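Side-chain contacts in DUF2235 domain-containing protein (Pseudomonas aeruginosa, PDB 4O5P), which probably hydrolyses phospholipids of rival bacterial membranes, acting as the type VI secretion effector Tle1, a member of the alpha/beta-hydrolase clan: residues D155-F158 with Y159-K163; A412-E416 with A417-L421; S164-L168 with N169-G173. All coordinates share one frame; numbering follows the deposited sequence.

Interaction 1: residues D155-F158 with Y159-K163; sequences DALF and YTLLK
F158 meets L162 one helical turn further on. Its CB lies beside the backbone N of Y159; CG stands anti to the backbone N of F158 (chi1 -167°), which swings the ring out towards L162. There CD1 and CE1 come under the methyl CD1 of L162, with F158 CE1 to L162 CD1 at 3.8 Å. That methyl sits over one ring face, 4.2 Å from the centroid and 28° off the normal, a CH-pi contact. The other edge of the ring, at CE2, packs on S164. On the neighbouring flank of the helix, L157 and L161 run side by side in the same direction, L157 CG and L161 CD1 being 4.0 Å apart.

These i to i+4 pairs belong to the last turns of the helix 139-162, which K163 ends with a positive phi. The helix packs on the central sheet through A156, L157 and T160, which touch strand 62-71, as expected of a helix flanking an alpha/beta-hydrolase core. T160 ties its hydroxyl back to the preceding turn: OG1, set beside the backbone N (chi1 -61°), donates to A156 O at 2.7 Å, while T160 N donates to that oxygen at 3.0 Å. The two donors arrive from opposite faces of the carbonyl plane, so A156 O, on a buried residue, is gripped twice. The carboxylate oxygens of D155 hydrogen-bond elsewhere, to L166 N and Y114 OH.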
ATOM      1  N   ASP A 155      15.076  15.323  11.779  1.00 20.95           N
ATOM      2  CA  ASP A 155      15.351  16.500  10.955  1.00 23.48           C
ATOM      3  C   ASP A 155      14.528  17.711  11.377  1.00 24.27           C
ATOM      4  O   ASP A 155      15.057  18.810  11.484  1.00 26.39           O
ATOM      5  CB  ASP A 155      15.086  16.191   9.479  1.00 21.75           C
ATOM      6  CG  ASP A 155      15.446  17.354   8.564  1.00 29.25           C
ATOM      7  OD1 ASP A 155      16.651  17.629   8.406  1.00 32.95           O
ATOM      8  OD2 ASP A 155      14.535  17.993   7.989  1.00 27.18           O
ATOM      9  N   ALA A 156      13.236  17.502  11.612  1.00 23.18           N
ATOM     10  CA  ALA A 156      12.354  18.578  12.051  1.00 25.80           C
ATOM     11  C   ALA A 156      12.824  19.191  13.369  1.00 24.64           C
ATOM     12  O   ALA A 156      12.874  20.419  13.498  1.00 26.03           O
ATOM     13  CB  ALA A 156      10.914  18.083  12.161  1.00 21.19           C
ATOM     14  N   LEU A 157      13.172  18.343  14.343  1.00 26.38           N
ATOM     15  CA  LEU A 157      13.667  18.878  15.622  1.00 24.30           C
ATOM     16  C   LEU A 157      15.000  19.603  15.420  1.00 28.49           C
ATOM     17  O   LEU A 157      15.200  20.706  15.922  1.00 26.44           O
ATOM     18  CB  LEU A 157      13.819  17.760  16.663  1.00 22.13           C
ATOM     19  CG  LEU A 157      13.954  18.162  18.135  1.00 23.81           C
ATOM     20  CD1 LEU A 157      12.901  19.201  18.515  1.00 23.35           C
ATOM     21  CD2 LEU A 157      13.847  16.952  19.051  1.00 23.81           C
ATOM     22  N   PHE A 158      15.895  18.961  14.673  1.00 25.28           N
ATOM     23  CA  PHE A 158      17.225  19.464  14.373  1.00 25.22           C
ATOM     24  C   PHE A 158      17.142  20.857  13.779  1.00 30.44           C
ATOM     25  O   PHE A 158      17.900  21.744  14.165  1.00 29.25           O
ATOM     26  CB  PHE A 158      17.894  18.515  13.376  1.00 31.43           C
ATOM     27  CG  PHE A 158      19.372  18.724  13.207  1.00 34.75           C
ATOM     28  CD1 PHE A 158      20.268  18.214  14.138  1.00 32.23           C
ATOM     29  CD2 PHE A 158      19.871  19.381  12.087  1.00 35.99           C
ATOM     30  CE1 PHE A 158      21.632  18.386  13.982  1.00 37.47           C
ATOM     31  CE2 PHE A 158      21.244  19.559  11.916  1.00 40.71           C
ATOM     32  CZ  PHE A 158      22.126  19.058  12.866  1.00 43.50           C
ATOM     33  N   TYR A 159      16.215  21.060  12.847  1.00 27.09           N
ATOM     34  CA  TYR A 159      16.041  22.386  12.261  1.00 31.52           C
ATOM     35  C   TYR A 159      15.438  23.327  13.276  1.00 29.44           C
ATOM     36  O   TYR A 159      15.800  24.507  13.326  1.00 32.25           O
ATOM     37  CB  TYR A 159      15.150  22.355  11.019  1.00 29.28           C
ATOM     38  CG  TYR A 159      15.087  23.692  10.292  1.00 32.11           C
ATOM     39  CD1 TYR A 159      14.159  24.667  10.651  1.00 33.43           C
ATOM     40  CD2 TYR A 159      15.959  23.972   9.251  1.00 34.18           C
ATOM     41  CE1 TYR A 159      14.110  25.882   9.989  1.00 36.17           C
ATOM     42  CE2 TYR A 159      15.919  25.173   8.587  1.00 32.59           C
ATOM     43  CZ  TYR A 159      14.994  26.124   8.959  1.00 38.76           C
ATOM     44  OH  TYR A 159      14.954  27.322   8.291  1.00 43.88           O
ATOM     45  N   THR A 160      14.506  22.813  14.070  1.00 25.67           N
ATOM     46  CA  THR A 160      13.861  23.646  15.072  1.00 26.50           C
ATOM     47  C   THR A 160      14.904  24.268  15.998  1.00 29.91           C
ATOM     48  O   THR A 160      14.864  25.468  16.260  1.00 27.18           O
ATOM     49  CB  THR A 160      12.822  22.864  15.876  1.00 26.44           C
ATOM     50  OG1 THR A 160      11.793  22.390  14.990  1.00 24.90           O
ATOM     51  CG2 THR A 160      12.189  23.756  16.918  1.00 25.27           C
ATOM     52  N   LEU A 161      15.861  23.461  16.447  1.00 29.94           N
ATOM     53  CA  LEU A 161      16.848  23.911  17.434  1.00 29.42           C
ATOM     54  C   LEU A 161      18.080  24.587  16.832  1.00 32.37           C
ATOM     55  O   LEU A 161      18.537  25.611  17.339  1.00 33.74           O
ATOM     56  CB  LEU A 161      17.279  22.734  18.316  1.00 28.97           C
ATOM     57  CG  LEU A 161      16.135  22.082  19.098  1.00 31.57           C
ATOM     58  CD1 LEU A 161      16.553  20.772  19.764  1.00 29.02           C
ATOM     59  CD2 LEU A 161      15.598  23.041  20.136  1.00 31.82           C
ATOM     60  N   LEU A 162      18.609  24.030  15.747  1.00 30.38           N
ATOM     61  CA  LEU A 162      19.900  24.468  15.224  1.00 31.30           C
ATOM     62  C   LEU A 162      19.862  25.221  13.890  1.00 36.46           C
ATOM     63  O   LEU A 162      20.912  25.630  13.385  1.00 35.73           O
ATOM     64  CB  LEU A 162      20.836  23.267  15.098  1.00 29.82           C
ATOM     65  CG  LEU A 162      21.434  22.778  16.413  1.00 38.25           C
ATOM     66  CD1 LEU A 162      21.449  21.252  16.466  1.00 36.54           C
ATOM     67  CD2 LEU A 162      22.840  23.342  16.568  1.00 30.93           C
ATOM     68  N   LYS A 163      18.672  25.381  13.315  1.00 32.55           N
ATOM     69  CA  LYS A 163      18.505  26.124  12.060  1.00 34.72           C
ATOM     70  C   LYS A 163      19.292  25.556  10.869  1.00 34.73           C
ATOM     71  O   LYS A 163      19.647  26.281   9.933  1.00 37.39           O
ATOM     72  CB  LYS A 163      18.831  27.606  12.257  1.00 35.05           C
ATOM     73  CG  LYS A 163      18.066  28.247  13.407  1.00 34.14           C
ATOM     74  CD  LYS A 163      16.560  27.988  13.316  1.00 34.36           C
ATOM     75  CE  LYS A 163      15.836  28.569  14.528  1.00 35.33           C
ATOM     76  NZ  LYS A 163      14.364  28.288  14.518  1.00 40.70           N
TER

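Interaction 2: residues A412-E416 with A417-L421; sequences AEAFE and AGAPL
The F415 ring meets L421 at its edge: L421 CB lies near the ring plane, 3.9 Å from F415 CD1. The two side chains lie antiparallel as they pass. With CG of F415 anti to the backbone N (chi1 -161°), the ring is carried out to where its CD1 comes up against L421. L421 in turn sends its CD1 to the methyl of A414, with L421 CD1 to A414 CB at 3.8 Å. The same A414 CB also touches A419 CB at 3.8 Å, so one small side chain receives both A419 and L421.

Backbone bonds fix this return. G418, with positive phi, is the first residue to leave helical angles, and two bonds run back into the last turn, a Schellman motif. In the first, A419 N donates to A414 O at 3.0 Å with an N-H...O angle of 160°. In the second, G418 N donates to F415 O at 3.2 Å, standing well above the carbonyl plane. Separately, A417 N is a second donor to A414 O, at 3.0 Å; it comes from the face opposite to A419 N, also well above the plane, and its bond is more bent (133°). The positive phi of G418 is one readily adopted by glycine. P420 then forms the centre of an inverse gamma turn.

The end of helix 403-416 is set between three elements: A414 and A419 touch Y234 of strand 225-236, A414 and A417 touch F276 of strand 270-280, and F415 packs on K26 and L27 of helix 24-34, whose N30 ND2 hydrogen-bonds to F415 O and A419 O.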
ATOM      1  N   ALA A 412     -11.423  16.324   5.395  1.00 20.33           N
ATOM      2  CA  ALA A 412     -12.299  16.869   6.424  1.00 18.80           C
ATOM      3  C   ALA A 412     -11.908  16.252   7.751  1.00 22.82           C
ATOM      4  O   ALA A 412     -11.792  16.963   8.768  1.00 20.90           O
ATOM      5  CB  ALA A 412     -13.767  16.594   6.102  1.00 19.11           C
ATOM      6  N   GLU A 413     -11.631  14.945   7.728  1.00 20.23           N
ATOM      7  CA  GLU A 413     -11.319  14.232   8.962  1.00 17.81           C
ATOM      8  C   GLU A 413     -10.060  14.845   9.528  1.00 22.53           C
ATOM      9  O   GLU A 413     -10.012  15.196  10.711  1.00 22.75           O
ATOM     10  CB  GLU A 413     -11.107  12.728   8.708  1.00 18.73           C
ATOM     11  CG  GLU A 413     -12.368  11.995   8.227  1.00 18.27           C
ATOM     12  CD  GLU A 413     -13.279  11.629   9.369  1.00 24.10           C
ATOM     13  OE1 GLU A 413     -14.266  10.898   9.117  1.00 23.03           O
ATOM     14  OE2 GLU A 413     -12.998  12.056  10.525  1.00 19.67           O
ATOM     15  N   ALA A 414      -9.083  15.067   8.651  1.00 22.63           N
ATOM     16  CA  ALA A 414      -7.786  15.532   9.097  1.00 18.96           C
ATOM     17  C   ALA A 414      -7.973  16.948   9.624  1.00 23.48           C
ATOM     18  O   ALA A 414      -7.422  17.311  10.667  1.00 23.86           O
ATOM     19  CB  ALA A 414      -6.784  15.487   7.963  1.00 15.36           C
ATOM     20  N   PHE A 415      -8.805  17.726   8.939  1.00 23.70           N
ATOM     21  CA  PHE A 415      -8.987  19.111   9.346  1.00 25.05           C
ATOM     22  C   PHE A 415      -9.637  19.135  10.733  1.00 25.29           C
ATOM     23  O   PHE A 415      -9.295  19.968  11.587  1.00 23.54           O
ATOM     24  CB  PHE A 415      -9.821  19.873   8.309  1.00 22.89           C
ATOM     25  CG  PHE A 415      -9.689  21.365   8.406  1.00 25.91           C
ATOM     26  CD1 PHE A 415      -8.689  22.033   7.713  1.00 22.13           C
ATOM     27  CD2 PHE A 415     -10.559  22.103   9.206  1.00 28.75           C
ATOM     28  CE1 PHE A 415      -8.559  23.413   7.799  1.00 26.71           C
ATOM     29  CE2 PHE A 415     -10.431  23.487   9.305  1.00 25.01           C
ATOM     30  CZ  PHE A 415      -9.428  24.142   8.603  1.00 26.66           C
ATOM     31  N   GLU A 416     -10.537  18.183  10.968  1.00 23.63           N
ATOM     32  CA  GLU A 416     -11.264  18.134  12.224  1.00 24.57           C
ATOM     33  C   GLU A 416     -10.310  17.781  13.333  1.00 24.27           C
ATOM     34  O   GLU A 416     -10.514  18.176  14.488  1.00 22.55           O
ATOM     35  CB  GLU A 416     -12.347  17.054  12.179  1.00 22.06           C
ATOM     36  CG  GLU A 416     -13.773  17.532  12.378  1.00 33.21           C
ATOM     37  CD  GLU A 416     -13.943  18.482  13.548  0.58 28.75           C
ATOM     38  OE1 GLU A 416     -13.719  19.695  13.358  0.47 27.74           O
ATOM     39  OE2 GLU A 416     -14.312  18.023  14.649  0.69 34.60           O
ATOM     40  N   ALA A 417      -9.265  17.027  12.995  1.00 21.93           N
ATOM     41  CA  ALA A 417      -8.390  16.500  14.036  1.00 23.45           C
ATOM     42  C   ALA A 417      -7.230  17.442  14.317  1.00 19.11           C
ATOM     43  O   ALA A 417      -6.372  17.154  15.154  1.00 25.15           O
ATOM     44  CB  ALA A 417      -7.900  15.090  13.671  1.00 21.06           C
ATOM     45  N   GLY A 418      -7.210  18.572  13.625  1.00 23.50           N
ATOM     46  CA  GLY A 418      -6.228  19.610  13.899  1.00 25.40           C
ATOM     47  C   GLY A 418      -5.072  19.681  12.912  1.00 23.86           C
ATOM     48  O   GLY A 418      -4.070  20.334  13.179  1.00 20.99           O
ATOM     49  N   ALA A 419      -5.214  19.032  11.758  1.00 24.39           N
ATOM     50  CA  ALA A 419      -4.138  19.009  10.751  1.00 21.25           C
ATOM     51  C   ALA A 419      -3.811  20.380  10.141  1.00 24.75           C
ATOM     52  O   ALA A 419      -4.712  21.168   9.851  1.00 25.24           O
ATOM     53  CB  ALA A 419      -4.464  17.997   9.643  1.00 22.34           C
ATOM     54  N   PRO A 420      -2.507  20.663   9.937  1.00 22.25           N
ATOM     55  CA  PRO A 420      -2.102  21.946   9.359  1.00 23.22           C
ATOM     56  C   PRO A 420      -2.402  21.970   7.875  1.00 23.02           C
ATOM     57  O   PRO A 420      -1.486  21.807   7.057  1.00 23.31           O
ATOM     58  CB  PRO A 420      -0.581  21.974   9.592  1.00 25.59           C
ATOM     59  CG  PRO A 420      -0.333  20.955  10.666  1.00 24.28           C
ATOM     60  CD  PRO A 420      -1.342  19.876  10.372  1.00 25.67           C
ATOM     61  N   LEU A 421      -3.675  22.168   7.534  1.00 19.55           N
ATOM     62  CA  LEU A 421      -4.110  22.099   6.140  1.00 17.96           C
ATOM     63  C   LEU A 421      -4.479  23.467   5.569  1.00 23.09           C
ATOM     64  O   LEU A 421      -5.083  24.301   6.255  1.00 25.59           O
ATOM     65  CB  LEU A 421      -5.302  21.142   6.007  1.00 20.17           C
ATOM     66  CG  LEU A 421      -4.975  19.655   6.082  1.00 21.29           C
ATOM     67  CD1 LEU A 421      -6.231  18.784   6.140  1.00 20.62           C
ATOM     68  CD2 LEU A 421      -4.089  19.273   4.875  1.00 19.96           C
TER

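Interaction 3: residues S164-L168 with N169-G173; sequences SRLKL and NDVQG
The start of helix 168-178 is organised round K167, the N-cap residue, and L168, the first residue of the helix. K167 O accepts the N-H of V171 at 3.0 Å; the donor lies in the carbonyl plane and the bond is nearly straight (160°). D170 N is nearer that oxygen, yet its bond is bent and weak. One residue further, Q172 N donates to L168 O at 3.0 Å.

Among the side chains, L168 and Q172 carry the main contact. L168 CD2 comes against the amide end of Q172, the two chains lying at a slant to each other. At 3.2 Å, L168 CD2 to Q172 NE2 is tight for a methyl and an amide nitrogen, and the exact spacing is somewhat doubtful. With CG of Q172 placed beside its own backbone N (chi1 -75°) and the chain extended beyond, the aliphatic part passes L168 O before the amide reaches the leucine methyl. Q172 NE2 also makes a weak hydrogen bond to P124 O. Just before the cap, L166 CB rests 4.1 Å from V171 CG2, and L166 also packs on V151 of helix 139-162. K167 NZ and D170 OD1 are of opposite charge but stay 4.7 Å apart, consistent with at most a mild electrostatic attraction at this surface. An apolar contact from the residue before the N-cap to the fourth helical residue, here L166 with V171, is the pattern of a hydrophobic staple.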
ATOM      1  N   SER A 164      19.555  24.257  10.905  1.00 36.65           N
ATOM      2  CA  SER A 164      20.079  23.549   9.743  1.00 37.98           C
ATOM      3  C   SER A 164      19.293  22.252   9.616  1.00 33.54           C
ATOM      4  O   SER A 164      18.599  21.845  10.548  1.00 35.89           O
ATOM      5  CB  SER A 164      21.570  23.257   9.905  1.00 35.99           C
ATOM      6  OG  SER A 164      21.818  22.571  11.120  1.00 43.43           O
ATOM      7  N   ARG A 165      19.385  21.602   8.468  1.00 30.75           N
ATOM      8  CA  ARG A 165      18.700  20.330   8.296  1.00 29.28           C
ATOM      9  C   ARG A 165      19.727  19.237   8.062  1.00 35.66           C
ATOM     10  O   ARG A 165      20.859  19.529   7.665  1.00 33.05           O
ATOM     11  CB  ARG A 165      17.708  20.413   7.134  1.00 34.31           C
ATOM     12  CG  ARG A 165      17.934  21.607   6.211  1.00 34.24           C
ATOM     13  CD  ARG A 165      16.657  21.990   5.457  1.00 36.96           C
ATOM     14  NE  ARG A 165      15.958  23.144   6.033  1.00 36.62           N
ATOM     15  CZ  ARG A 165      14.763  23.573   5.622  1.00 43.49           C
ATOM     16  NH1 ARG A 165      14.134  22.939   4.642  1.00 46.14           N
ATOM     17  NH2 ARG A 165      14.188  24.627   6.187  1.00 38.30           N
ATOM     18  N   LEU A 166      19.347  17.986   8.314  1.00 34.53           N
ATOM     19  CA  LEU A 166      20.281  16.869   8.150  1.00 33.17           C
ATOM     20  C   LEU A 166      20.798  16.773   6.713  1.00 34.72           C
ATOM     21  O   LEU A 166      20.037  16.918   5.758  1.00 34.27           O
ATOM     22  CB  LEU A 166      19.632  15.552   8.573  1.00 29.37           C
ATOM     23  CG  LEU A 166      19.143  15.427  10.021  1.00 33.53           C
ATOM     24  CD1 LEU A 166      18.384  14.116  10.204  1.00 31.00           C
ATOM     25  CD2 LEU A 166      20.299  15.516  11.007  1.00 30.15           C
ATOM     26  N   LYS A 167      22.097  16.549   6.554  1.00 38.67           N
ATOM     27  CA  LYS A 167      22.637  16.345   5.217  1.00 37.00           C
ATOM     28  C   LYS A 167      22.180  15.000   4.656  1.00 37.07           C
ATOM     29  O   LYS A 167      22.170  13.998   5.370  1.00 40.23           O
ATOM     30  CB  LYS A 167      24.163  16.433   5.214  1.00 39.69           C
ATOM     31  CG  LYS A 167      24.702  17.855   5.109  1.00 39.98           C
ATOM     32  CD  LYS A 167      26.203  17.868   5.315  1.00 42.90           C
ATOM     33  CE  LYS A 167      26.568  17.178   6.620  1.00 45.89           C
ATOM     34  NZ  LYS A 167      25.795  17.739   7.757  1.00 43.01           N
ATOM     35  N   LEU A 168      21.803  15.012   3.380  1.00 34.60           N
ATOM     36  CA  LEU A 168      21.364  13.834   2.631  1.00 37.38           C
ATOM     37  C   LEU A 168      22.269  12.612   2.848  1.00 39.47           C
ATOM     38  O   LEU A 168      21.793  11.472   2.901  1.00 36.64           O
ATOM     39  CB  LEU A 168      21.278  14.202   1.149  1.00 29.12           C
ATOM     40  CG  LEU A 168      20.773  13.185   0.130  1.00 34.89           C
ATOM     41  CD1 LEU A 168      19.939  13.889  -0.920  1.00 41.88           C
ATOM     42  CD2 LEU A 168      21.928  12.500  -0.526  1.00 37.52           C
ATOM     43  N   ASN A 169      23.572  12.862   2.977  1.00 40.15           N
ATOM     44  CA  ASN A 169      24.533  11.801   3.262  1.00 42.85           C
ATOM     45  C   ASN A 169      24.197  11.115   4.579  1.00 36.18           C
ATOM     46  O   ASN A 169      24.205   9.881   4.683  1.00 41.85           O
ATOM     47  CB  ASN A 169      25.954  12.373   3.318  1.00 43.88           C
ATOM     48  CG  ASN A 169      27.004  11.304   3.577  1.00 48.51           C
ATOM     49  OD1 ASN A 169      27.273  10.462   2.714  1.00 52.97           O
ATOM     50  ND2 ASN A 169      27.606  11.332   4.763  1.00 48.82           N
ATOM     51  N   ASP A 170      23.878  11.926   5.581  1.00 36.18           N
ATOM     52  CA  ASP A 170      23.560  11.401   6.905  1.00 42.15           C
ATOM     53  C   ASP A 170      22.196  10.723   6.985  1.00 30.42           C
ATOM     54  O   ASP A 170      22.064   9.713   7.667  1.00 33.79           O
ATOM     55  CB  ASP A 170      23.696  12.484   7.975  1.00 40.67           C
ATOM     56  CG  ASP A 170      25.109  12.598   8.497  1.00 48.74           C
ATOM     57  OD1 ASP A 170      25.987  13.046   7.732  1.00 47.59           O
ATOM     58  OD2 ASP A 170      25.348  12.223   9.664  1.00 52.65           O
ATOM     59  N   VAL A 171      21.191  11.272   6.307  1.00 31.04           N
ATOM     60  CA  VAL A 171      19.901  10.594   6.207  1.00 30.80           C
ATOM     61  C   VAL A 171      20.156   9.196   5.622  1.00 32.60           C
ATOM     62  O   VAL A 171      19.798   8.182   6.237  1.00 28.59           O
ATOM     63  CB  VAL A 171      18.888  11.369   5.330  1.00 29.00           C
ATOM     64  CG1 VAL A 171      17.686  10.501   5.007  1.00 28.25           C
ATOM     65  CG2 VAL A 171      18.434  12.646   6.017  1.00 31.12           C
ATOM     66  N   GLN A 172      20.806   9.157   4.454  1.00 33.05           N
ATOM     67  CA  GLN A 172      21.168   7.894   3.796  1.00 30.22           C
ATOM     68  C   GLN A 172      21.842   6.900   4.739  1.00 30.53           C
ATOM     69  O   GLN A 172      21.476   5.716   4.781  1.00 30.11           O
ATOM     70  CB  GLN A 172      22.098   8.162   2.619  1.00 32.12           C
ATOM     71  CG  GLN A 172      21.404   8.740   1.405  1.00 31.83           C
ATOM     72  CD  GLN A 172      22.379   9.123   0.327  1.00 34.25           C
ATOM     73  OE1 GLN A 172      23.581   9.230   0.579  1.00 39.14           O
ATOM     74  NE2 GLN A 172      21.875   9.328  -0.891  1.00 35.56           N
ATOM     75  N   GLY A 173      22.824   7.382   5.496  1.00 29.61           N
ATOM     76  CA  GLY A 173      23.531   6.531   6.441  1.00 30.39           C
ATOM     77  C   GLY A 173      22.668   6.032   7.589  1.00 29.05           C
ATOM     78  O   GLY A 173      22.865   4.924   8.098  1.00 24.95           O
TER

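In the fold
Interactions 1 and 3 are consecutive along the chain and touch, their centres about 12 Å apart: 164-168 leads from the end of helix 139-162 into helix 168-178. The join is polar as well as apolar, since the D155 carboxylate holds the backbone of 164-168 while Y159 packs on R165. Interaction 2 is separate, its centre about 24 Å from that of interaction 1 and about 30 Å from that of interaction 3. Interactions 1 and 2 both pack on the central sheet, through strands 62-71 and 225-236 respectively; the latter strand leads to S237, which from its geometry may be the nucleophile of a Ser-His-Asp triad with H379 and D281.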